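Local coordinates for Acarbose/maltose binding protein GacH (Streptomyces glaucescens, PDB 3K01) that binds acarbose and an acarbose homolog, and probably maltose, as the extracellular solute receptor of an ABC transporter, at residues A[140-145]-A[291-296]; A[190-195]-A[219-224]; A[149-154]-A[175-180]. All blocks are in the same frame, centred on the assembly; numbering follows the deposited sequence.

How the interactions relate
Interactions 1 and 2 are buried, whereas interaction 3 lies near the surface, its centre about 30 Å from that of the chain. The chemistry follows: interaction 1 joins two strands of the central mixed sheet through backbone bonds, hydroxyls and a water; interaction 2 packs rings and small apolar groups between the start of helix 193-198 and helix 216-230; interaction 3 mixes methyl contacts with exposed lysine chains. Interactions 1 and 2 touch where Y190 OH lies 3.3 Å from Q295 O, a probable hydrogen bond, and where L143 meets the backbone of Y190. Interaction 3 relates to interaction 1 through sequence, since strand 132-148 runs directly into helix 149-155.

Interaction 1: residues A[140-145]-A[291-296]; sequences IDTLAL and QGSPQG
D141 and G296 form the close end of this antiparallel strand contact. They are a hydrogen-bonded pair: D141 N donates to G296 O at 3.1 Å and G296 N to D141 O at 2.9 Å, both nearly straight. Glycine suits the place, because OD1 of D141 lies 3.1 Å from G296 CA, where a beta carbon would need to sit. Next along, T142 uses its hydroxyl instead of its main chain. With OG1 anti to the backbone N (chi1 -167°), it donates to P294 O at 2.6 Å from above the carbonyl plane; proline has no N-H to offer, but its carbonyl is a good acceptor. S293 OG, 2.7 Å from T142 OG1, may donate to it, although that proton has another acceptor within reach. Beyond this the chains part. L143 and P294 still touch, CD1 against CG at 3.7 Å, but a water joins L143 O (2.8 Å) to S293 OG (2.9 Å). D141 keeps some solvent exposure at the opposite end. Helices 351-360 and 193-198 flank the pair, S293 continues the sheet toward strand 363-364, and A144 and L145 continue it through N259 and A282.

Interaction 2: residues A[190-195]-A[219-224]; sequences YWFLPY and VRAYRV
The ring of F192 is the main projection here, and it slots into the recess on helix 216-230 between the A221 methyl and the Y222 ring, with Y222 N at its edge, in the ring plane, and I225 also against it. CG of F192 is anti to the backbone N (chi1 180°), which sends the ring out from the 190-195 backbone toward that helix. Its leading atom, CZ, sits 3.5 Å above the plane of the Y222 ring and over its centre. The two rings make an offset stack, centroids 4.4 Å apart and planes inclined by 27°, while the side chains themselves cross at about a right angle. Beside this stack the single methyl of A221 touches F192 CZ at 3.6 Å. Alanine suits the spot, since its small CB lets the two backbones come close, Y195 CA and A221 CA being 5.3 Å apart, and fits between the phenylalanine ring and Y195 O, 3.8 Å from CB. One turn on, V224 offers a branched side chain: CG1 meets Y195 CD1 at 3.8 Å, the two side chains crossing at a slant. The side-chain contacts are apolar, as the buried setting favours, and the one polar tip of the stack, Y222 OH, bonds T400 OG1 of helix 393-407. I379 of helix 376-387 also touches F192. The arrangement joins the start of helix 193-198 to helix 216-230, within the mixed alpha/beta architecture of a type 2 periplasmic binding protein, consistent with the family of this receptor.

Interaction 3: residues A[149-154]-A[175-180]; sequences KELLTK and EKTGAT
K176 meets K154 first, at the exposed end of the contact. The K176 chain is bent at chi2 (89°), which takes it round K154 O, with CE 3.3 Å from that oxygen. Nearer the backbones, K154 CG and K176 CG touch at 3.9 Å. Lysine suits such an exposed edge: its long aliphatic stem packs, and its ammonium can stay at the surface. K154 NZ and K176 NZ stay 6.5 Å apart, so their mutual repulsion is probably modest. T177 follows, and its two branches divide the work. The methyl CG2 faces the other helix, lying 3.9 Å from L151 CD2 and 4.1 Å from K154 CG. The hydroxyl turns back on its own chain, OG1 accepting from A179 N at 3.0 Å in an ST turn and also bonding I173 O in the preceding helical turn. The ST turn closes helix 163-177 and leads into strand 180-183, a helix-to-strand connection of an alpha/beta lobe, in which helix 149-155 packs beside the junction. G178 takes a positive phi of 83°, backbone angles at which a side chain would jam against the carbonyl O of T177, so glycine is the natural residue here. A179 then points its methyl back to the same leucine, CB 4.1 Å from L151 CD1. The forked L151 thus spans the turn, CD2 on T177 and CD1 on A179, and it also reaches A255 of strand 254-259. The T180 backbone hydrogen-bonds K253 and A255, which brings the chain into the sheet beside strand 254-259.

Interaction 1: residues A[140-145]-A[291-296]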
loop_
_atom_site.group_PDB
_atom_site.type_symbol
_atom_site.label_atom_id
_atom_site.label_comp_id
_atom_site.label_asym_id
_atom_site.label_seq_id
_atom_site.Cartn_x
_atom_site.Cartn_y
_atom_site.Cartn_z
ATOM N N ILE A 140 5.159 -5.603 0.724
ATOM C CA ILE A 140 4.642 -4.501 -0.110
ATOM C C ILE A 140 3.272 -4.861 -0.660
ATOM O O ILE A 140 2.968 -6.033 -0.847
ATOM C CB ILE A 140 5.636 -4.196 -1.284
ATOM C CG1 ILE A 140 5.220 -2.969 -2.136
ATOM C CG2 ILE A 140 5.878 -5.434 -2.162
ATOM C CD1 ILE A 140 6.394 -2.338 -2.873
ATOM N N ASP A 141 2.450 -3.845 -0.902
ATOM C CA ASP A 141 1.269 -4.082 -1.711
ATOM C C ASP A 141 0.932 -2.803 -2.480
ATOM O O ASP A 141 1.638 -1.784 -2.396
ATOM C CB ASP A 141 0.107 -4.619 -0.861
ATOM C CG ASP A 141 -0.297 -3.683 0.239
ATOM O OD1 ASP A 141 -0.194 -2.453 0.063
ATOM O OD2 ASP A 141 -0.730 -4.173 1.310
ATOM N N THR A 142 -0.106 -2.888 -3.306
ATOM C CA THR A 142 -0.512 -1.755 -4.145
ATOM C C THR A 142 -1.915 -2.023 -4.650
ATOM O O THR A 142 -2.520 -3.051 -4.331
ATOM C CB THR A 142 0.484 -1.569 -5.319
ATOM O OG1 THR A 142 0.279 -0.305 -5.973
ATOM C CG2 THR A 142 0.413 -2.685 -6.344
ATOM N N LEU A 143 -2.417 -1.092 -5.446
ATOM C CA LEU A 143 -3.697 -1.270 -6.141
ATOM C C LEU A 143 -3.452 -1.783 -7.544
ATOM O O LEU A 143 -2.400 -1.545 -8.128
ATOM C CB LEU A 143 -4.437 0.073 -6.218
ATOM C CG LEU A 143 -4.879 0.686 -4.901
ATOM C CD1 LEU A 143 -5.579 2.048 -5.107
ATOM C CD2 LEU A 143 -5.807 -0.259 -4.110
ATOM N N ALA A 144 -4.471 -2.467 -8.084
ATOM C CA ALA A 144 -4.377 -3.125 -9.377
ATOM C C ALA A 144 -5.751 -3.140 -10.024
ATOM O O ALA A 144 -6.755 -2.991 -9.334
ATOM C CB ALA A 144 -3.859 -4.566 -9.203
ATOM N N LEU A 145 -5.775 -3.314 -11.345
ATOM C CA LEU A 145 -7.046 -3.438 -12.062
ATOM C C LEU A 145 -7.506 -4.905 -12.050
ATOM O O LEU A 145 -6.869 -5.763 -12.663
ATOM C CB LEU A 145 -6.845 -2.967 -13.489
ATOM C CG LEU A 145 -8.121 -2.928 -14.345
ATOM C CD1 LEU A 145 -9.093 -1.879 -13.884
ATOM C CD2 LEU A 145 -7.720 -2.725 -15.805
ATOM N N GLN A 291 1.842 6.314 -15.457
ATOM C CA GLN A 291 1.162 5.121 -15.020
ATOM C C GLN A 291 1.729 4.748 -13.676
ATOM O O GLN A 291 2.946 4.551 -13.535
ATOM C CB GLN A 291 1.374 3.984 -16.012
ATOM C CG GLN A 291 0.546 2.756 -15.662
ATOM C CD GLN A 291 0.582 1.627 -16.695
ATOM O OE1 GLN A 291 -0.219 0.662 -16.628
ATOM N NE2 GLN A 291 1.461 1.737 -17.651
ATOM N N GLY A 292 0.872 4.621 -12.686
ATOM C CA GLY A 292 1.357 4.196 -11.386
ATOM C C GLY A 292 0.250 3.976 -10.401
ATOM O O GLY A 292 -0.849 4.537 -10.540
ATOM N N SER A 293 0.556 3.206 -9.362
ATOM C CA SER A 293 -0.389 2.879 -8.313
ATOM C C SER A 293 0.260 3.185 -6.968
ATOM O O SER A 293 1.484 3.132 -6.835
ATOM C CB SER A 293 -0.795 1.400 -8.407
ATOM O OG SER A 293 0.356 0.584 -8.543
ATOM N N PRO A 294 -0.529 3.537 -5.961
ATOM C CA PRO A 294 0.077 3.897 -4.683
ATOM C C PRO A 294 0.673 2.701 -3.953
ATOM O O PRO A 294 0.250 1.557 -4.114
ATOM C CB PRO A 294 -1.087 4.492 -3.911
ATOM C CG PRO A 294 -2.311 3.770 -4.483
ATOM C CD PRO A 294 -2.006 3.630 -5.934
ATOM N N GLN A 295 1.611 2.995 -3.070
ATOM C CA GLN A 295 2.388 1.959 -2.380
ATOM C C GLN A 295 1.907 1.753 -0.970
ATOM O O GLN A 295 1.772 2.714 -0.211
ATOM C CB GLN A 295 3.822 2.454 -2.285
ATOM C CG GLN A 295 4.770 1.503 -1.568
ATOM C CD GLN A 295 6.138 2.097 -1.390
ATOM O OE1 GLN A 295 6.456 3.122 -1.969
ATOM N NE2 GLN A 295 6.982 1.415 -0.616
ATOM N N GLY A 296 1.658 0.497 -0.604
ATOM C CA GLY A 296 1.387 0.135 0.772
ATOM C C GLY A 296 2.378 -0.916 1.250
ATOM O O GLY A 296 3.358 -1.245 0.575
HETATM O O HOH W 1 -0.925 -1.204 -10.457
#

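Interaction 2: residues A[190-195]-A[219-224]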
loop_
_atom_site.group_PDB
_atom_site.type_symbol
_atom_site.label_atom_id
_atom_site.label_comp_id
_atom_site.label_asym_id
_atom_site.label_seq_id
_atom_site.Cartn_x
_atom_site.Cartn_y
_atom_site.Cartn_z
ATOM N N TYR A 190 -7.383 6.958 -1.327
ATOM C CA TYR A 190 -6.279 6.131 -1.830
ATOM C C TYR A 190 -6.532 5.739 -3.294
ATOM O O TYR A 190 -5.600 5.603 -4.077
ATOM C CB TYR A 190 -6.170 4.911 -0.932
ATOM C CG TYR A 190 -4.873 4.146 -1.016
ATOM C CD1 TYR A 190 -3.658 4.749 -0.669
ATOM C CD2 TYR A 190 -4.864 2.800 -1.364
ATOM C CE1 TYR A 190 -2.492 4.041 -0.661
ATOM C CE2 TYR A 190 -3.660 2.090 -1.400
ATOM C CZ TYR A 190 -2.504 2.726 -1.006
ATOM O OH TYR A 190 -1.302 2.041 -1.030
ATOM N N TRP A 191 -7.822 5.612 -3.649
ATOM C CA TRP A 191 -8.220 5.260 -5.003
ATOM C C TRP A 191 -8.160 6.407 -5.989
ATOM O O TRP A 191 -8.323 6.181 -7.184
ATOM C CB TRP A 191 -9.619 4.625 -5.005
ATOM C CG TRP A 191 -9.623 3.109 -4.694
ATOM C CD1 TRP A 191 -9.847 2.109 -5.604
ATOM C CD2 TRP A 191 -9.430 2.454 -3.425
ATOM N NE1 TRP A 191 -9.792 0.887 -4.979
ATOM C CE2 TRP A 191 -9.529 1.057 -3.649
ATOM C CE3 TRP A 191 -9.171 2.907 -2.126
ATOM C CZ2 TRP A 191 -9.375 0.114 -2.618
ATOM C CZ3 TRP A 191 -9.019 1.974 -1.100
ATOM C CH2 TRP A 191 -9.119 0.595 -1.351
ATOM N N PHE A 192 -7.917 7.632 -5.522
ATOM C CA PHE A 192 -7.642 8.707 -6.448
ATOM C C PHE A 192 -6.232 8.628 -7.028
ATOM O O PHE A 192 -5.973 9.088 -8.144
ATOM C CB PHE A 192 -7.852 10.054 -5.724
ATOM C CG PHE A 192 -7.593 11.255 -6.570
ATOM C CD1 PHE A 192 -8.458 11.569 -7.614
ATOM C CD2 PHE A 192 -6.517 12.088 -6.313
ATOM C CE1 PHE A 192 -8.244 12.739 -8.390
ATOM C CE2 PHE A 192 -6.310 13.267 -7.101
ATOM C CZ PHE A 192 -7.165 13.564 -8.120
ATOM N N LEU A 193 -5.310 8.084 -6.229
ATOM C CA LEU A 193 -3.910 8.200 -6.567
ATOM C C LEU A 193 -3.521 7.586 -7.917
ATOM O O LEU A 193 -2.733 8.188 -8.647
ATOM C CB LEU A 193 -3.019 7.713 -5.404
ATOM C CG LEU A 193 -3.181 8.530 -4.114
ATOM C CD1 LEU A 193 -2.343 7.908 -3.001
ATOM C CD2 LEU A 193 -2.735 9.978 -4.315
ATOM N N PRO A 194 -4.085 6.428 -8.301
ATOM C CA PRO A 194 -3.753 5.943 -9.657
ATOM C C PRO A 194 -4.050 6.944 -10.768
ATOM O O PRO A 194 -3.298 7.030 -11.736
ATOM C CB PRO A 194 -4.654 4.701 -9.794
ATOM C CG PRO A 194 -4.766 4.192 -8.387
ATOM C CD PRO A 194 -4.940 5.461 -7.569
ATOM N N TYR A 195 -5.152 7.682 -10.627
ATOM C CA TYR A 195 -5.485 8.702 -11.628
ATOM C C TYR A 195 -4.516 9.874 -11.620
ATOM O O TYR A 195 -4.146 10.392 -12.678
ATOM C CB TYR A 195 -6.944 9.177 -11.465
ATOM C CG TYR A 195 -7.894 8.008 -11.611
ATOM C CD1 TYR A 195 -8.089 7.365 -12.830
ATOM C CD2 TYR A 195 -8.549 7.511 -10.511
ATOM C CE1 TYR A 195 -8.935 6.257 -12.928
ATOM C CE2 TYR A 195 -9.390 6.420 -10.592
ATOM C CZ TYR A 195 -9.576 5.814 -11.820
ATOM O OH TYR A 195 -10.385 4.685 -11.876
ATOM N N VAL A 219 -5.233 18.806 -11.724
ATOM C CA VAL A 219 -6.518 19.210 -12.294
ATOM C C VAL A 219 -7.016 18.129 -13.245
ATOM O O VAL A 219 -8.171 17.710 -13.175
ATOM C CB VAL A 219 -6.365 20.538 -13.060
ATOM C CG1 VAL A 219 -7.674 20.884 -13.792
ATOM C CG2 VAL A 219 -5.939 21.664 -12.124
ATOM N N ARG A 220 -6.131 17.662 -14.122
ATOM C CA ARG A 220 -6.511 16.612 -15.076
ATOM C C ARG A 220 -6.976 15.359 -14.362
ATOM O O ARG A 220 -7.883 14.692 -14.845
ATOM C CB ARG A 220 -5.372 16.237 -16.021
ATOM C CG ARG A 220 -5.066 17.304 -17.077
ATOM C CD ARG A 220 -4.194 16.728 -18.170
ATOM N NE ARG A 220 -2.944 16.116 -17.678
ATOM C CZ ARG A 220 -1.797 16.769 -17.516
ATOM N NH1 ARG A 220 -0.716 16.140 -17.070
ATOM N NH2 ARG A 220 -1.727 18.069 -17.819
ATOM N N ALA A 221 -6.358 15.004 -13.240
ATOM C CA ALA A 221 -6.770 13.794 -12.526
ATOM C C ALA A 221 -8.203 13.908 -12.003
ATOM O O ALA A 221 -8.991 12.945 -12.121
ATOM C CB ALA A 221 -5.810 13.506 -11.411
ATOM N N TYR A 222 -8.552 15.053 -11.404
ATOM C CA TYR A 222 -9.939 15.242 -11.017
ATOM C C TYR A 222 -10.880 15.217 -12.229
ATOM O O TYR A 222 -12.011 14.708 -12.134
ATOM C CB TYR A 222 -10.105 16.525 -10.202
ATOM C CG TYR A 222 -9.599 16.453 -8.776
ATOM C CD1 TYR A 222 -10.231 15.648 -7.831
ATOM C CD2 TYR A 222 -8.498 17.219 -8.364
ATOM C CE1 TYR A 222 -9.797 15.622 -6.509
ATOM C CE2 TYR A 222 -8.062 17.189 -7.041
ATOM C CZ TYR A 222 -8.705 16.374 -6.132
ATOM O OH TYR A 222 -8.330 16.322 -4.805
ATOM N N ARG A 223 -10.436 15.772 -13.358
ATOM C CA ARG A 223 -11.253 15.728 -14.573
ATOM C C ARG A 223 -11.461 14.300 -15.059
ATOM O O ARG A 223 -12.550 13.953 -15.497
ATOM C CB ARG A 223 -10.615 16.576 -15.667
ATOM C CG ARG A 223 -11.518 16.809 -16.871
ATOM C CD ARG A 223 -10.908 17.779 -17.860
ATOM N NE ARG A 223 -10.782 19.107 -17.275
ATOM C CZ ARG A 223 -9.635 19.762 -17.101
ATOM N NH1 ARG A 223 -8.471 19.226 -17.473
ATOM N NH2 ARG A 223 -9.666 20.973 -16.570
ATOM N N VAL A 224 -10.421 13.476 -15.004
ATOM C CA VAL A 224 -10.527 12.083 -15.479
ATOM C C VAL A 224 -11.583 11.314 -14.712
ATOM O O VAL A 224 -12.396 10.590 -15.315
ATOM C CB VAL A 224 -9.150 11.369 -15.348
ATOM C CG1 VAL A 224 -9.282 9.823 -15.426
ATOM C CG2 VAL A 224 -8.184 11.871 -16.395
#

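Interaction 3: residues A[149-154]-A[175-180]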
loop_
_atom_site.group_PDB
_atom_site.type_symbol
_atom_site.label_atom_id
_atom_site.label_comp_id
_atom_site.label_asym_id
_atom_site.label_seq_id
_atom_site.Cartn_x
_atom_site.Cartn_y
_atom_site.Cartn_z
ATOM N N LYS A 149 -12.835 -11.996 -16.526
ATOM C CA LYS A 149 -12.334 -12.498 -17.810
ATOM C C LYS A 149 -13.457 -12.826 -18.774
ATOM O O LYS A 149 -13.361 -12.503 -19.952
ATOM C CB LYS A 149 -11.423 -13.707 -17.616
ATOM C CG LYS A 149 -10.091 -13.356 -16.974
ATOM C CD LYS A 149 -9.196 -14.580 -16.831
ATOM C CE LYS A 149 -7.875 -14.207 -16.182
ATOM N NZ LYS A 149 -6.786 -15.194 -16.468
ATOM N N GLU A 150 -14.534 -13.430 -18.279
ATOM C CA GLU A 150 -15.628 -13.837 -19.148
ATOM C C GLU A 150 -16.318 -12.627 -19.754
ATOM O O GLU A 150 -16.702 -12.662 -20.917
ATOM C CB GLU A 150 -16.613 -14.710 -18.395
ATOM C CG GLU A 150 -17.709 -15.274 -19.282
ATOM C CD GLU A 150 -18.955 -14.429 -19.341
ATOM O OE1 GLU A 150 -19.231 -13.569 -18.458
ATOM O OE2 GLU A 150 -19.724 -14.635 -20.316
ATOM N N LEU A 151 -16.526 -11.558 -18.972
ATOM C CA LEU A 151 -17.169 -10.383 -19.552
ATOM C C LEU A 151 -16.293 -9.724 -20.598
ATOM O O LEU A 151 -16.772 -9.308 -21.656
ATOM C CB LEU A 151 -17.584 -9.380 -18.468
ATOM C CG LEU A 151 -18.728 -9.830 -17.548
ATOM C CD1 LEU A 151 -18.931 -8.786 -16.437
ATOM C CD2 LEU A 151 -20.037 -10.014 -18.323
ATOM N N LEU A 152 -14.994 -9.646 -20.344
ATOM C CA LEU A 152 -14.119 -9.059 -21.362
ATOM C C LEU A 152 -14.045 -9.949 -22.603
ATOM O O LEU A 152 -14.032 -9.444 -23.733
ATOM C CB LEU A 152 -12.718 -8.764 -20.829
ATOM C CG LEU A 152 -12.521 -7.389 -20.142
ATOM C CD1 LEU A 152 -13.383 -7.209 -18.891
ATOM C CD2 LEU A 152 -11.052 -7.145 -19.826
ATOM N N THR A 153 -14.034 -11.262 -22.402
ATOM C CA THR A 153 -13.962 -12.197 -23.526
ATOM C C THR A 153 -15.241 -12.108 -24.328
ATOM O O THR A 153 -15.195 -12.031 -25.576
ATOM C CB THR A 153 -13.749 -13.622 -23.009
ATOM O OG1 THR A 153 -12.492 -13.670 -22.364
ATOM C CG2 THR A 153 -13.713 -14.629 -24.172
ATOM N N LYS A 154 -16.393 -12.084 -23.658
ATOM C CA LYS A 154 -17.661 -11.996 -24.364
ATOM C C LYS A 154 -17.699 -10.712 -25.187
ATOM O O LYS A 154 -18.175 -10.719 -26.339
ATOM C CB LYS A 154 -18.830 -12.085 -23.390
ATOM C CG LYS A 154 -20.184 -12.034 -24.072
ATOM C CD LYS A 154 -21.242 -12.662 -23.197
ATOM C CE LYS A 154 -22.495 -13.029 -24.008
ATOM N NZ LYS A 154 -22.401 -14.365 -24.645
ATOM N N GLU A 175 -22.250 -2.604 -24.401
ATOM C CA GLU A 175 -23.052 -2.965 -25.570
ATOM C C GLU A 175 -23.310 -4.462 -25.596
ATOM O O GLU A 175 -24.413 -4.909 -25.962
ATOM C CB GLU A 175 -22.356 -2.502 -26.848
ATOM C CG GLU A 175 -23.172 -2.706 -28.123
ATOM C CD GLU A 175 -22.834 -3.975 -28.869
ATOM O OE1 GLU A 175 -22.065 -4.812 -28.384
ATOM O OE2 GLU A 175 -23.364 -4.147 -30.001
ATOM N N LYS A 176 -22.292 -5.245 -25.311
ATOM C CA LYS A 176 -22.374 -6.702 -25.476
ATOM C C LYS A 176 -23.046 -7.425 -24.330
ATOM O O LYS A 176 -23.672 -8.474 -24.536
ATOM C CB LYS A 176 -20.959 -7.280 -25.644
ATOM C CG LYS A 176 -20.887 -8.745 -26.080
ATOM C CD LYS A 176 -20.895 -8.863 -27.602
ATOM C CE LYS A 176 -20.941 -10.308 -28.020
ATOM N NZ LYS A 176 -21.001 -10.282 -29.497
ATOM N N THR A 177 -22.878 -6.910 -23.114
ATOM C CA THR A 177 -23.252 -7.640 -21.900
ATOM C C THR A 177 -24.197 -6.866 -20.986
ATOM O O THR A 177 -24.759 -7.463 -20.074
ATOM C CB THR A 177 -22.010 -8.026 -21.055
ATOM O OG1 THR A 177 -21.514 -6.866 -20.361
ATOM C CG2 THR A 177 -20.895 -8.663 -21.886
ATOM N N GLY A 178 -24.331 -5.565 -21.185
ATOM C CA GLY A 178 -25.091 -4.727 -20.275
ATOM C C GLY A 178 -24.300 -4.271 -19.041
ATOM O O GLY A 178 -24.753 -3.368 -18.341
ATOM N N ALA A 179 -23.171 -4.904 -18.724
ATOM C CA ALA A 179 -22.380 -4.482 -17.561
ATOM C C ALA A 179 -21.737 -3.137 -17.817
ATOM O O ALA A 179 -21.387 -2.826 -18.942
ATOM C CB ALA A 179 -21.320 -5.509 -17.266
ATOM N N THR A 180 -21.579 -2.354 -16.759
ATOM C CA THR A 180 -20.749 -1.146 -16.825
ATOM C C THR A 180 -19.270 -1.565 -16.830
ATOM O O THR A 180 -18.912 -2.592 -16.241
ATOM C CB THR A 180 -21.082 -0.251 -15.623
ATOM O OG1 THR A 180 -22.394 0.270 -15.817
ATOM C CG2 THR A 180 -20.122 0.916 -15.462
#